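Local structure of putative aminooxidase (Propionibacterium acnes, 2BA9) at residues A[281-286]-A[324-329]; A[308-313]-A[346-351]. The protein isomerises polyunsaturated fatty acids such as linoleic acid to conjugated products, probably with the help of its bound FAD, in a flavin-containing amine oxidoreductase fold. One frame throughout, in Å; residues are numbered along the deposited sequence.

Interaction 1: A[281-286]-A[324-329]. With FAD (flavin-adenine dinucleotide), chain D.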
loop_
_atom_site.group_PDB
_atom_site.type_symbol
_atom_site.label_atom_id
_atom_site.label_comp_id
_atom_site.label_asym_id
_atom_site.label_seq_id
_atom_site.Cartn_x
_atom_site.Cartn_y
_atom_site.Cartn_z
ATOM N N TYR A 281 -1.729 -0.619 10.775
ATOM C CA TYR A 281 -2.364 -1.846 10.257
ATOM C C TYR A 281 -1.654 -3.092 10.781
ATOM O O TYR A 281 -0.467 -3.313 10.483
ATOM C CB TYR A 281 -2.296 -1.814 8.723
ATOM C CG TYR A 281 -3.143 -2.806 7.943
ATOM C CD1 TYR A 281 -4.384 -3.243 8.416
ATOM C CD2 TYR A 281 -2.730 -3.238 6.678
ATOM C CE1 TYR A 281 -5.177 -4.125 7.661
ATOM C CE2 TYR A 281 -3.499 -4.109 5.924
ATOM C CZ TYR A 281 -4.730 -4.557 6.418
ATOM O OH TYR A 281 -5.519 -5.403 5.657
ATOM N N MET A 282 -2.375 -3.899 11.569
ATOM C CA MET A 282 -1.771 -5.012 12.301
ATOM C C MET A 282 -2.177 -6.358 11.739
ATOM O O MET A 282 -3.357 -6.668 11.581
ATOM C CB MET A 282 -2.125 -4.951 13.786
ATOM C CG MET A 282 -1.436 -6.015 14.620
ATOM S SD MET A 282 -1.394 -5.639 16.385
ATOM C CE MET A 282 -2.725 -6.664 16.993
ATOM N N VAL A 283 -1.167 -7.162 11.455
ATOM C CA VAL A 283 -1.345 -8.505 10.937
ATOM C C VAL A 283 -0.858 -9.463 12.004
ATOM O O VAL A 283 0.176 -9.237 12.624
ATOM C CB VAL A 283 -0.539 -8.722 9.650
ATOM C CG1 VAL A 283 -0.779 -10.125 9.074
ATOM C CG2 VAL A 283 -0.873 -7.631 8.634
ATOM N N ASP A 284 -1.632 -10.520 12.226
ATOM C CA ASP A 284 -1.240 -11.600 13.104
ATOM C C ASP A 284 -1.304 -12.880 12.304
ATOM O O ASP A 284 -2.330 -13.168 11.684
ATOM C CB ASP A 284 -2.186 -11.701 14.298
ATOM C CG ASP A 284 -1.988 -10.601 15.293
ATOM O OD1 ASP A 284 -1.394 -10.887 16.349
ATOM O OD2 ASP A 284 -2.445 -9.467 15.041
ATOM N N ALA A 285 -0.207 -13.634 12.319
ATOM C CA ALA A 285 -0.134 -14.941 11.664
ATOM C C ALA A 285 -0.502 -15.994 12.691
ATOM O O ALA A 285 0.170 -16.114 13.709
ATOM C CB ALA A 285 1.276 -15.202 11.076
ATOM N N CYS A 286 -1.576 -16.737 12.411
ATOM C CA CYS A 286 -2.228 -17.615 13.387
ATOM C C CYS A 286 -2.235 -19.086 12.980
ATOM O O CYS A 286 -2.459 -19.400 11.832
ATOM C CB CYS A 286 -3.681 -17.171 13.596
ATOM S SG CYS A 286 -3.897 -15.475 14.177
ATOM N N ILE A 324 -0.704 -21.349 8.236
ATOM C CA ILE A 324 -0.974 -20.010 8.753
ATOM C C ILE A 324 -2.219 -19.376 8.161
ATOM O O ILE A 324 -2.447 -19.418 6.944
ATOM C CB ILE A 324 0.232 -19.063 8.523
ATOM C CG1 ILE A 324 1.468 -19.563 9.288
ATOM C CG2 ILE A 324 -0.073 -17.643 8.987
ATOM C CD1 ILE A 324 1.268 -19.627 10.793
ATOM N N ILE A 325 -3.021 -18.789 9.049
ATOM C CA ILE A 325 -4.157 -17.960 8.688
ATOM C C ILE A 325 -3.835 -16.596 9.263
ATOM O O ILE A 325 -3.609 -16.474 10.470
ATOM C CB ILE A 325 -5.464 -18.473 9.342
ATOM C CG1 ILE A 325 -5.797 -19.900 8.874
ATOM C CG2 ILE A 325 -6.596 -17.506 9.092
ATOM C CD1 ILE A 325 -6.275 -20.048 7.432
ATOM N N THR A 326 -3.765 -15.577 8.414
ATOM C CA THR A 326 -3.421 -14.243 8.890
ATOM C C THR A 326 -4.709 -13.434 9.100
ATOM O O THR A 326 -5.698 -13.603 8.369
ATOM C CB THR A 326 -2.424 -13.495 7.941
ATOM O OG1 THR A 326 -2.880 -13.563 6.586
ATOM C CG2 THR A 326 -1.016 -14.090 8.036
ATOM N N THR A 327 -4.682 -12.575 10.115
ATOM C CA THR A 327 -5.797 -11.701 10.458
ATOM C C THR A 327 -5.359 -10.259 10.306
ATOM O O THR A 327 -4.165 -9.946 10.442
ATOM C CB THR A 327 -6.275 -11.904 11.920
ATOM O OG1 THR A 327 -5.314 -11.339 12.817
ATOM C CG2 THR A 327 -6.490 -13.386 12.244
ATOM N N TYR A 328 -6.342 -9.385 10.069
ATOM C CA TYR A 328 -6.110 -7.975 9.732
ATOM C C TYR A 328 -7.056 -7.064 10.508
ATOM O O TYR A 328 -8.273 -7.229 10.439
ATOM C CB TYR A 328 -6.299 -7.782 8.223
ATOM C CG TYR A 328 -5.425 -8.727 7.413
ATOM C CD1 TYR A 328 -4.190 -8.312 6.903
ATOM C CD2 TYR A 328 -5.818 -10.043 7.187
ATOM C CE1 TYR A 328 -3.381 -9.183 6.204
ATOM C CE2 TYR A 328 -5.020 -10.919 6.481
ATOM C CZ TYR A 328 -3.800 -10.481 5.985
ATOM O OH TYR A 328 -3.010 -11.355 5.288
ATOM N N LEU A 329 -6.492 -6.115 11.248
ATOM C CA LEU A 329 -7.278 -5.099 11.967
ATOM C C LEU A 329 -6.567 -3.760 11.890
ATOM O O LEU A 329 -5.349 -3.686 11.618
ATOM C CB LEU A 329 -7.482 -5.480 13.445
ATOM C CG LEU A 329 -6.224 -5.695 14.322
ATOM C CD1 LEU A 329 -5.626 -4.410 14.844
ATOM C CD2 LEU A 329 -6.493 -6.650 15.490
HETATM P PA FAD D . 7.640 -0.238 1.658
HETATM O O1A FAD D . 7.056 -1.486 1.065
HETATM O O2A FAD D . 7.199 0.120 3.062
HETATM O O5B FAD D . 9.232 -0.397 1.713
HETATM C C5B FAD D . 9.978 0.698 2.189
HETATM C C4B FAD D . 11.422 0.291 2.396
HETATM O O4B FAD D . 12.154 1.417 2.837
HETATM C C3B FAD D . 11.560 -0.821 3.437
HETATM O O3B FAD D . 12.303 -1.893 2.900
HETATM C C2B FAD D . 12.243 -0.138 4.599
HETATM O O2B FAD D . 13.002 -1.037 5.408
HETATM C C1B FAD D . 12.997 0.998 3.886
HETATM N N9A FAD D . 13.302 2.085 4.835
HETATM C C8A FAD D . 12.419 2.758 5.653
HETATM N N7A FAD D . 13.114 3.668 6.391
HETATM C C5A FAD D . 14.430 3.584 6.050
HETATM C C6A FAD D . 15.588 4.255 6.490
HETATM N N6A FAD D . 15.456 5.454 7.146
HETATM N N1A FAD D . 16.808 3.941 5.901
HETATM C C2A FAD D . 16.910 2.943 4.943
HETATM N N3A FAD D . 15.762 2.285 4.522
HETATM C C4A FAD D . 14.553 2.580 5.074
HETATM N N1 FAD D . -0.211 -3.839 -2.092
HETATM C C2 FAD D . -0.885 -4.240 -3.228
HETATM O O2 FAD D . -0.555 -3.794 -4.327
HETATM N N3 FAD D . -1.946 -5.118 -3.122
HETATM C C4 FAD D . -2.314 -5.618 -1.890
HETATM O O4 FAD D . -3.260 -6.420 -1.834
HETATM C C4X FAD D . -1.623 -5.224 -0.740
HETATM N N5 FAD D . -1.978 -5.687 0.516
HETATM C C5X FAD D . -1.204 -5.432 1.632
HETATM C C6 FAD D . -1.505 -6.028 2.854
HETATM C C7 FAD D . -0.692 -5.792 3.961
HETATM C C7M FAD D . -1.037 -6.464 5.259
HETATM C C8 FAD D . 0.412 -4.951 3.845
HETATM C C8M FAD D . 1.315 -4.662 5.005
HETATM C C9 FAD D . 0.701 -4.356 2.620
HETATM C C9A FAD D . -0.105 -4.579 1.502
HETATM N N10 FAD D . 0.155 -3.972 0.260
HETATM C C10 FAD D . -0.553 -4.343 -0.861
HETATM C "C1'" FAD D . 0.934 -2.702 0.175
HETATM C "C2'" FAD D . 2.328 -2.925 -0.396
HETATM O "O2'" FAD D . 2.995 -4.015 0.232
HETATM C "C3'" FAD D . 3.106 -1.630 -0.219
HETATM O "O3'" FAD D . 2.334 -0.542 -0.734
HETATM C "C4'" FAD D . 4.462 -1.711 -0.901
HETATM O "O4'" FAD D . 5.332 -2.603 -0.214
HETATM C "C5'" FAD D . 5.044 -0.307 -0.982
HETATM O "O5'" FAD D . 6.402 -0.369 -1.317
HETATM P P FAD D . 7.386 0.860 -0.934
HETATM O O1P FAD D . 8.813 0.541 -1.340
HETATM O O2P FAD D . 6.865 2.087 -1.598
HETATM O O3P FAD D . 7.346 0.991 0.665
HETATM O O HOH W 1 -4.512 -8.846 13.230
#

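Interaction 2: A[308-313]-A[346-351]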
loop_
_atom_site.group_PDB
_atom_site.type_symbol
_atom_site.label_atom_id
_atom_site.label_comp_id
_atom_site.label_asym_id
_atom_site.label_seq_id
_atom_site.Cartn_x
_atom_site.Cartn_y
_atom_site.Cartn_z
ATOM N N GLY A 308 -10.269 -1.776 15.584
ATOM C CA GLY A 308 -9.518 -2.712 16.422
ATOM C C GLY A 308 -9.980 -4.131 16.203
ATOM O O GLY A 308 -9.277 -5.085 16.549
ATOM N N HIS A 309 -11.166 -4.294 15.620
ATOM C CA HIS A 309 -11.680 -5.642 15.361
ATOM C C HIS A 309 -11.107 -6.202 14.079
ATOM O O HIS A 309 -10.677 -5.460 13.215
ATOM C CB HIS A 309 -13.212 -5.658 15.363
ATOM C CG HIS A 309 -13.793 -5.667 16.741
ATOM N ND1 HIS A 309 -13.840 -6.808 17.511
ATOM C CD2 HIS A 309 -14.304 -4.673 17.507
ATOM C CE1 HIS A 309 -14.380 -6.524 18.687
ATOM N NE2 HIS A 309 -14.652 -5.231 18.718
ATOM N N VAL A 310 -11.088 -7.522 13.967
ATOM C CA VAL A 310 -10.671 -8.186 12.729
ATOM C C VAL A 310 -11.676 -7.905 11.612
ATOM O O VAL A 310 -12.863 -8.191 11.750
ATOM C CB VAL A 310 -10.563 -9.708 12.908
ATOM C CG1 VAL A 310 -10.288 -10.392 11.560
ATOM C CG2 VAL A 310 -9.486 -10.068 13.929
ATOM N N MET A 311 -11.173 -7.376 10.499
ATOM C CA MET A 311 -11.997 -7.018 9.351
ATOM C C MET A 311 -11.989 -8.082 8.252
ATOM O O MET A 311 -12.876 -8.119 7.416
ATOM C CB MET A 311 -11.515 -5.698 8.769
ATOM C CG MET A 311 -11.430 -4.587 9.795
ATOM S SD MET A 311 -10.943 -3.047 9.014
ATOM C CE MET A 311 -9.190 -3.325 8.785
ATOM N N VAL A 312 -10.970 -8.931 8.266
ATOM C CA VAL A 312 -10.790 -9.953 7.255
ATOM C C VAL A 312 -9.714 -10.906 7.736
ATOM O O VAL A 312 -8.848 -10.536 8.537
ATOM C CB VAL A 312 -10.392 -9.355 5.878
ATOM C CG1 VAL A 312 -9.125 -8.527 6.000
ATOM C CG2 VAL A 312 -10.217 -10.461 4.821
ATOM N N TYR A 313 -9.804 -12.156 7.286
ATOM C CA TYR A 313 -8.727 -13.115 7.506
ATOM C C TYR A 313 -8.467 -13.872 6.226
ATOM O O TYR A 313 -9.365 -14.047 5.414
ATOM C CB TYR A 313 -9.013 -14.052 8.680
ATOM C CG TYR A 313 -10.296 -14.835 8.595
ATOM C CD1 TYR A 313 -10.380 -16.012 7.851
ATOM C CD2 TYR A 313 -11.428 -14.415 9.281
ATOM C CE1 TYR A 313 -11.563 -16.727 7.789
ATOM C CE2 TYR A 313 -12.607 -15.119 9.220
ATOM C CZ TYR A 313 -12.679 -16.280 8.479
ATOM O OH TYR A 313 -13.881 -16.984 8.430
ATOM N N GLN A 346 -6.021 -9.138 21.812
ATOM C CA GLN A 346 -7.104 -9.865 22.484
ATOM C C GLN A 346 -8.345 -9.973 21.585
ATOM O O GLN A 346 -9.026 -10.999 21.583
ATOM C CB GLN A 346 -7.459 -9.237 23.839
ATOM C CG GLN A 346 -8.438 -10.072 24.695
ATOM C CD GLN A 346 -7.920 -11.466 25.026
ATOM O OE1 GLN A 346 -6.747 -11.639 25.374
ATOM N NE2 GLN A 346 -8.800 -12.465 24.950
ATOM N N MET A 347 -8.623 -8.928 20.806
ATOM C CA MET A 347 -9.724 -8.977 19.841
ATOM C C MET A 347 -9.486 -9.995 18.739
ATOM O O MET A 347 -10.435 -10.583 18.235
ATOM C CB MET A 347 -10.010 -7.601 19.253
ATOM C CG MET A 347 -10.834 -6.734 20.186
ATOM S SD MET A 347 -11.304 -5.144 19.501
ATOM C CE MET A 347 -9.850 -4.194 19.969
ATOM N N VAL A 348 -8.233 -10.205 18.352
ATOM C CA VAL A 348 -7.891 -11.274 17.423
ATOM C C VAL A 348 -8.353 -12.613 18.030
ATOM O O VAL A 348 -9.027 -13.424 17.385
ATOM C CB VAL A 348 -6.367 -11.324 17.127
ATOM C CG1 VAL A 348 -6.017 -12.517 16.249
ATOM C CG2 VAL A 348 -5.897 -10.047 16.451
ATOM N N LEU A 349 -7.995 -12.854 19.279
ATOM C CA LEU A 349 -8.417 -14.097 19.921
ATOM C C LEU A 349 -9.946 -14.153 19.981
ATOM O O LEU A 349 -10.547 -15.125 19.536
ATOM C CB LEU A 349 -7.821 -14.224 21.321
ATOM C CG LEU A 349 -6.300 -14.068 21.404
ATOM C CD1 LEU A 349 -5.806 -14.477 22.794
ATOM C CD2 LEU A 349 -5.626 -14.869 20.299
ATOM N N ASP A 350 -10.562 -13.090 20.488
ATOM C CA ASP A 350 -12.004 -13.091 20.747
ATOM C C ASP A 350 -12.823 -13.108 19.457
ATOM O O ASP A 350 -13.834 -13.820 19.377
ATOM C CB ASP A 350 -12.426 -11.886 21.609
ATOM C CG ASP A 350 -11.761 -11.861 22.977
ATOM O OD1 ASP A 350 -11.261 -12.895 23.448
ATOM O OD2 ASP A 350 -11.766 -10.791 23.598
ATOM N N ASP A 351 -12.400 -12.342 18.459
ATOM C CA ASP A 351 -13.098 -12.326 17.148
ATOM C C ASP A 351 -13.019 -13.688 16.429
ATOM O O ASP A 351 -14.031 -14.208 15.967
ATOM C CB ASP A 351 -12.566 -11.217 16.221
ATOM C CG ASP A 351 -13.086 -9.814 16.586
ATOM O OD1 ASP A 351 -14.022 -9.669 17.416
ATOM O OD2 ASP A 351 -12.555 -8.840 16.012
#

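Interaction 1: A[281-286]-A[324-329]
M282, D284 and C286 pair with L329, T327 and I325 in an antiparallel beta ladder, each pair closed by two backbone hydrogen bonds. The bond from M282 N to L329 O, 3.0 Å, is nearly straight at 170°, whereas C286 N reaches I325 O from above the carbonyl plane. V283 with Y328 and A285 with T326 are the non-hydrogen-bonded pairs between them.

Water 1 adds a polar link on the M282, D284 and T327 face, hydrogen-bonded to M282 O and D284 OD2 and also to T327 OG1, 2.7 Å away. M282 CB packs on L329 CD1 on the same face.

On the face of V283, A285, T326 and Y328 the packing is largely apolar, apart from a 2.6 Å hydrogen bond between T326 OG1 and Y328 OH. V283 CG1 is anti to the backbone N (chi1 -178°), which leaves CG2 beside that N, 3.8 Å from Y328 CD1. The phenol rings of Y281 and Y328 meet obliquely, with planes at 38°. Y281, V283 and Y328 belong to the FAD pocket and converge on the flavin methyl C7M: V283 CG2 comes within 3.6 Å, while Y328 meets it with its ring edge. The A285 CB to I324 CG2 contact is tight at 3.5 Å.

The ladder lies inside the mixed sheet, between strands 359-373 and 310-315. Helix 341-355 packs over M282, T327 and L329, and Y281 OH is hydrogen-bonded to A167 O of helix 166-170.

Interaction 2: A[308-313]-A[346-351]
The imidazole of H309 carries M347 SD over one face, 3.4 Å from the ring centroid and only 8° off the ring normal, and the carboxylate of D351 at its edge. This is a sulfur-aromatic contact beside a His-carboxylate hydrogen bond, at the point where helix 341-355 packs on the lead-in to strand 310-315. M347 CG adds a CH-pi contact over the ring, and the bend at chi3 (-87°) carries CE back to G308, 3.6 Å from its carbonyl O. That oxygen is buried here without a polar partner.

Ring and carboxylate planes are 27° apart, and the single N-H of ND1 is shared between both oxygens in a bifurcated hydrogen bond on their syn sides: OD2 lies in the ring plane, OD1 is tilted from it. These bonds hold the ring's orientation, and the sulfur lies over its face. A negative carboxylate here would probably favour a protonated imidazole.

Further along the contact, V310 CG2 packs 4.0 Å from V348 CA, and the V310 side chain slides past that of D351. N301 touches both H309 and D351. D351 OD2 has a second donor besides the imidazole: V310 N, which meets it nearly along the C-O bond at 2.8 Å.

The centres of the two interactions lie about 9 Å apart, on the same side of the chain's centre. Their segments alternate along the chain: 281-286, 308-313, 324-329, then 346-351. Strands 310-315 and 325-330 are antiparallel neighbours in the mixed sheet, where Y328 O and M311 N are 2.9 Å apart in a probable hydrogen bond. The chain then passes into helix 341-355, whose V348 touches V310 in interaction 2 as well as T327 and L329 of interaction 1. Interaction 1 thus pairs two strands of the sheet and reaches the flavin methyl, whereas interaction 2 joins the helix to the start of the next strand over, with the side chain of V310 about 12 Å from FAD.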